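Local coordinates for putative GH105 family protein (Salmonella enterica subsp. enterica serovar Paratyphi A, PDB 3QWT) that is of unknown function but, as a possible GH105 family member with an alpha/alpha-toroid fold, may hydrolytically release unsaturated uronyl units from oligosaccharides, at residues 261-275 and 312-324. Numbering follows the deposited sequence.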
loop_
_atom_site.group_PDB
_atom_site.type_symbol
_atom_site.label_atom_id
_atom_site.label_comp_id
_atom_site.label_asym_id
_atom_site.label_seq_id
_atom_site.Cartn_x
_atom_site.Cartn_y
_atom_site.Cartn_z
ATOM N N VAL A 261 22.432 -12.924 15.106
ATOM C CA VAL A 261 23.588 -12.168 15.522
ATOM C C VAL A 261 24.086 -12.701 16.867
ATOM O O VAL A 261 25.283 -12.799 17.086
ATOM C CB VAL A 261 23.260 -10.673 15.632
ATOM C CG1 VAL A 261 24.384 -9.907 16.363
ATOM C CG2 VAL A 261 22.984 -10.085 14.236
ATOM N N GLN A 262 23.159 -13.063 17.750
ATOM C CA GLN A 262 23.507 -13.603 19.059
ATOM C C GLN A 262 24.232 -14.936 18.974
ATOM O O GLN A 262 25.240 -15.146 19.654
ATOM C CB GLN A 262 22.260 -13.767 19.927
ATOM C CG GLN A 262 22.557 -14.340 21.314
ATOM C CD GLN A 262 22.509 -15.873 21.360
ATOM O OE1 GLN A 262 23.077 -16.489 22.256
ATOM N NE2 GLN A 262 21.811 -16.483 20.412
ATOM N N VAL A 263 23.722 -15.838 18.141
ATOM C CA VAL A 263 24.366 -17.133 17.929
ATOM C C VAL A 263 25.771 -16.962 17.358
ATOM O O VAL A 263 26.733 -17.612 17.805
ATOM C CB VAL A 263 23.542 -18.003 16.979
ATOM C CG1 VAL A 263 24.359 -19.254 16.524
ATOM C CG2 VAL A 263 22.210 -18.363 17.641
ATOM N N LEU A 264 25.887 -16.071 16.376
ATOM C CA LEU A 264 27.177 -15.770 15.781
ATOM C C LEU A 264 28.140 -15.244 16.850
ATOM O O LEU A 264 29.287 -15.692 16.955
ATOM C CB LEU A 264 27.033 -14.750 14.655
ATOM C CG LEU A 264 28.364 -14.403 13.968
ATOM C CD1 LEU A 264 28.921 -15.618 13.259
ATOM C CD2 LEU A 264 28.186 -13.257 12.989
ATOM N N ASN A 265 27.665 -14.297 17.645
ATOM C CA ASN A 265 28.495 -13.706 18.693
ATOM C C ASN A 265 29.011 -14.719 19.703
ATOM O O ASN A 265 30.204 -14.776 19.979
ATOM C CB ASN A 265 27.741 -12.587 19.407
ATOM C CG ASN A 265 28.190 -11.224 18.959
ATOM O OD1 ASN A 265 29.084 -10.631 19.557
ATOM N ND2 ASN A 265 27.586 -10.723 17.882
ATOM N N ALA A 266 28.106 -15.517 20.249
ATOM C CA ALA A 266 28.487 -16.540 21.196
ATOM C C ALA A 266 29.591 -17.407 20.587
ATOM O O ALA A 266 30.531 -17.792 21.276
ATOM C CB ALA A 266 27.288 -17.382 21.577
ATOM N N GLN A 267 29.486 -17.702 19.291
ATOM C CA GLN A 267 30.523 -18.507 18.648
ATOM C C GLN A 267 31.836 -17.745 18.515
ATOM O O GLN A 267 32.885 -18.249 18.868
ATOM C CB GLN A 267 30.109 -19.035 17.271
ATOM C CG GLN A 267 31.117 -20.072 16.741
ATOM C CD GLN A 267 30.946 -20.389 15.270
ATOM O OE1 GLN A 267 30.949 -19.492 14.422
ATOM N NE2 GLN A 267 30.804 -21.672 14.956
ATOM N N ILE A 268 31.772 -16.536 17.981
ATOM C CA ILE A 268 32.976 -15.769 17.721
ATOM C C ILE A 268 33.736 -15.518 19.040
ATOM O O ILE A 268 34.956 -15.671 19.108
ATOM C CB ILE A 268 32.632 -14.494 16.917
ATOM C CG1 ILE A 268 32.182 -14.887 15.490
ATOM C CG2 ILE A 268 33.784 -13.549 16.858
ATOM C CD1 ILE A 268 32.088 -13.722 14.471
ATOM N N ALA A 269 33.014 -15.211 20.108
ATOM C CA ALA A 269 33.658 -15.047 21.413
ATOM C C ALA A 269 34.378 -16.322 21.838
ATOM O O ALA A 269 35.507 -16.269 22.345
ATOM C CB ALA A 269 32.636 -14.610 22.491
ATOM N N ALA A 270 33.737 -17.471 21.637
ATOM C CA ALA A 270 34.354 -18.738 22.040
ATOM C C ALA A 270 35.566 -19.087 21.168
ATOM O O ALA A 270 36.527 -19.731 21.627
ATOM C CB ALA A 270 33.347 -19.850 22.026
ATOM N N LEU A 271 35.516 -18.649 19.918
ATOM C CA LEU A 271 36.594 -18.910 18.973
ATOM C C LEU A 271 37.786 -18.035 19.307
ATOM O O LEU A 271 38.934 -18.445 19.156
ATOM C CB LEU A 271 36.132 -18.623 17.542
ATOM C CG LEU A 271 35.248 -19.688 16.893
ATOM C CD1 LEU A 271 34.482 -19.110 15.716
ATOM C CD2 LEU A 271 36.095 -20.890 16.450
ATOM N N ALA A 272 37.508 -16.820 19.762
ATOM C CA ALA A 272 38.578 -15.905 20.103
ATOM C C ALA A 272 39.494 -16.577 21.122
ATOM O O ALA A 272 40.724 -16.521 20.992
ATOM C CB ALA A 272 38.015 -14.622 20.653
ATOM N N LYS A 273 38.878 -17.238 22.103
ATOM C CA LYS A 273 39.590 -17.821 23.243
ATOM C C LYS A 273 40.225 -19.164 22.908
ATOM O O LYS A 273 40.918 -19.767 23.731
ATOM C CB LYS A 273 38.623 -17.996 24.415
ATOM C CG LYS A 273 38.047 -16.685 24.933
ATOM C CD LYS A 273 36.837 -16.908 25.852
ATOM C CE LYS A 273 37.057 -18.072 26.817
ATOM N NZ LYS A 273 38.356 -17.989 27.559
ATOM N N CYS A 274 39.979 -19.609 21.686
ATOM C CA CYS A 274 40.283 -20.950 21.242
ATOM C C CYS A 274 41.446 -20.910 20.268
ATOM O O CYS A 274 42.008 -21.944 19.921
ATOM C CB CYS A 274 39.052 -21.495 20.487
ATOM S SG CYS A 274 38.286 -22.928 21.245
ATOM N N GLN A 275 41.764 -19.710 19.787
ATOM C CA GLN A 275 42.714 -19.549 18.699
ATOM C C GLN A 275 44.114 -19.836 19.196
ATOM O O GLN A 275 44.531 -19.333 20.243
ATOM C CB GLN A 275 42.636 -18.139 18.113
ATOM C CG GLN A 275 43.361 -17.957 16.786
ATOM C CD GLN A 275 43.155 -16.566 16.225
ATOM O OE1 GLN A 275 42.906 -15.623 16.979
ATOM N NE2 GLN A 275 43.237 -16.427 14.894
ATOM N N TYR A 312 27.917 -7.014 12.936
ATOM C CA TYR A 312 27.269 -8.054 13.716
ATOM C C TYR A 312 28.020 -8.312 15.012
ATOM O O TYR A 312 27.424 -8.769 15.978
ATOM C CB TYR A 312 27.170 -9.349 12.924
ATOM C CG TYR A 312 26.488 -9.210 11.588
ATOM C CD1 TYR A 312 25.446 -8.307 11.389
ATOM C CD2 TYR A 312 26.886 -9.987 10.522
ATOM C CE1 TYR A 312 24.818 -8.204 10.144
ATOM C CE2 TYR A 312 26.283 -9.883 9.296
ATOM C CZ TYR A 312 25.256 -8.997 9.107
ATOM O OH TYR A 312 24.694 -8.940 7.859
ATOM N N VAL A 313 29.333 -8.059 15.005
ATOM C CA VAL A 313 30.155 -8.081 16.215
ATOM C C VAL A 313 31.038 -6.830 16.243
ATOM O O VAL A 313 31.272 -6.206 15.202
ATOM C CB VAL A 313 31.037 -9.356 16.312
ATOM C CG1 VAL A 313 30.227 -10.593 15.969
ATOM C CG2 VAL A 313 32.259 -9.251 15.397
ATOM N N GLU A 314 31.540 -6.479 17.427
ATOM C CA GLU A 314 32.357 -5.273 17.613
ATOM C C GLU A 314 33.716 -5.305 16.905
ATOM O O GLU A 314 34.214 -6.372 16.545
ATOM C CB GLU A 314 32.561 -5.009 19.102
ATOM C CG GLU A 314 31.279 -4.710 19.854
ATOM C CD GLU A 314 31.370 -5.110 21.313
ATOM O OE1 GLU A 314 30.731 -4.445 22.158
ATOM O OE2 GLU A 314 32.080 -6.097 21.614
ATOM N N ARG A 315 34.317 -4.125 16.740
ATOM C CA ARG A 315 35.565 -3.958 15.990
ATOM C C ARG A 315 36.743 -4.762 16.520
ATOM O O ARG A 315 37.630 -5.152 15.750
ATOM C CB ARG A 315 36.002 -2.487 15.977
ATOM C CG ARG A 315 35.106 -1.539 15.221
ATOM C CD ARG A 315 35.437 -1.489 13.744
ATOM N NE ARG A 315 34.310 -0.913 13.016
ATOM C CZ ARG A 315 34.165 -0.932 11.698
ATOM N NH1 ARG A 315 35.094 -1.501 10.935
ATOM N NH2 ARG A 315 33.089 -0.378 11.149
ATOM N N HIS A 316 36.795 -4.977 17.830
ATOM C CA HIS A 316 38.018 -5.526 18.404
ATOM C C HIS A 316 38.285 -6.943 17.926
ATOM O O HIS A 316 39.420 -7.419 17.967
ATOM C CB HIS A 316 37.972 -5.488 19.917
ATOM C CG HIS A 316 36.933 -6.383 20.495
ATOM N ND1 HIS A 316 37.125 -7.738 20.651
ATOM C CD2 HIS A 316 35.679 -6.122 20.943
ATOM C CE1 HIS A 316 36.040 -8.274 21.183
ATOM N NE2 HIS A 316 35.147 -7.314 21.367
ATOM N N TYR A 317 37.243 -7.615 17.454
ATOM C CA TYR A 317 37.407 -8.970 16.942
ATOM C C TYR A 317 38.254 -9.018 15.684
ATOM O O TYR A 317 38.627 -10.103 15.220
ATOM C CB TYR A 317 36.060 -9.628 16.674
ATOM C CG TYR A 317 35.417 -10.178 17.916
ATOM C CD1 TYR A 317 36.042 -11.173 18.662
ATOM C CD2 TYR A 317 34.190 -9.706 18.347
ATOM C CE1 TYR A 317 35.457 -11.682 19.802
ATOM C CE2 TYR A 317 33.593 -10.207 19.486
ATOM C CZ TYR A 317 34.229 -11.197 20.207
ATOM O OH TYR A 317 33.624 -11.687 21.337
ATOM N N ALA A 318 38.558 -7.849 15.131
ATOM C CA ALA A 318 39.392 -7.795 13.940
ATOM C C ALA A 318 40.742 -8.470 14.180
ATOM O O ALA A 318 41.203 -9.241 13.346
ATOM C CB ALA A 318 39.582 -6.367 13.474
ATOM N N GLN A 319 41.368 -8.182 15.319
ATOM C CA GLN A 319 42.673 -8.766 15.630
ATOM C C GLN A 319 42.661 -10.273 15.431
ATOM O O GLN A 319 43.574 -10.833 14.837
ATOM C CB GLN A 319 43.098 -8.434 17.063
ATOM C CG GLN A 319 43.472 -6.986 17.279
ATOM C CD GLN A 319 43.463 -6.607 18.752
ATOM O OE1 GLN A 319 42.407 -6.602 19.396
ATOM N NE2 GLN A 319 44.643 -6.292 19.297
ATOM N N VAL A 320 41.617 -10.929 15.924
ATOM C CA VAL A 320 41.480 -12.362 15.711
ATOM C C VAL A 320 41.547 -12.716 14.222
ATOM O O VAL A 320 42.320 -13.591 13.797
ATOM C CB VAL A 320 40.165 -12.870 16.260
ATOM C CG1 VAL A 320 39.915 -14.280 15.752
ATOM C CG2 VAL A 320 40.197 -12.818 17.778
ATOM N N ALA A 321 40.730 -12.022 13.438
ATOM C CA ALA A 321 40.714 -12.202 11.989
ATOM C C ALA A 321 42.106 -11.970 11.401
ATOM O O ALA A 321 42.622 -12.804 10.654
ATOM C CB ALA A 321 39.708 -11.269 11.357
ATOM N N GLU A 322 42.702 -10.833 11.752
ATOM C CA GLU A 322 44.030 -10.444 11.273
ATOM C C GLU A 322 45.098 -11.501 11.540
ATOM O O GLU A 322 45.921 -11.790 10.667
ATOM C CB GLU A 322 44.447 -9.114 11.901
ATOM C CG GLU A 322 45.872 -8.698 11.601
ATOM C CD GLU A 322 46.068 -8.250 10.166
ATOM O OE1 GLU A 322 45.049 -7.941 9.499
ATOM O OE2 GLU A 322 47.241 -8.204 9.713
ATOM N N LYS A 323 45.093 -12.070 12.741
ATOM C CA LYS A 323 46.015 -13.159 13.046
ATOM C C LYS A 323 45.742 -14.353 12.135
ATOM O O LYS A 323 46.657 -14.880 11.510
ATOM C CB LYS A 323 45.920 -13.579 14.509
ATOM C CG LYS A 323 46.193 -12.447 15.467
ATOM C CD LYS A 323 46.299 -12.935 16.898
ATOM C CE LYS A 323 46.522 -11.756 17.842
ATOM N NZ LYS A 323 46.516 -12.175 19.270
ATOM N N ALA A 324 44.481 -14.776 12.055
ATOM C CA ALA A 324 44.144 -15.924 11.219
ATOM C C ALA A 324 44.572 -15.706 9.772
ATOM O O ALA A 324 45.040 -16.627 9.116
ATOM C CB ALA A 324 42.649 -16.243 11.299
HETATM O O HOH W 1 30.708 -8.067 19.546
#
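Asn265 meets Tyr312 in one of the two direct hydrogen bonds that tie residues 261-275 to 312-324 in this alpha/alpha toroid; Asn265 lies on helix 255-272, and Gln275, in the loop after it, makes the other. An amide suits position 265 because it donates and accepts at once. ND2 of Asn265 gives one hydrogen to Tyr312 O at 2.7 Å, a short but bent bond, and the other to Val261 O one turn back; both acceptors lie close to its amide plane. Val261 O also accepts the helical N-H of Asn265, from the opposite face of its carbonyl. OD1 of Asn265 takes a hydrogen from a water 3.0 Å away, which donates also to Glu314 OE2 and accepts from Glu314 N, satisfying that N-H.

Between the two amides the packing is apolar. Ile268 places CG2 anti to its backbone N, over the centre of the Tyr317 ring (3.8 Å to the centroid), while His316 CE1 covers the opposite face. The small Ala272 touches with CB both the ring's edge at CE1 and Val320 CG2.

Gln275's long, extended chain carries its amide from the loop to Val320, where NE2 serves two acceptors: Gly279 O and, by a nearly straight bond (3.2 Å, N-H...O 166°), Val320 O, which still accepts the helical N-H of Ala324.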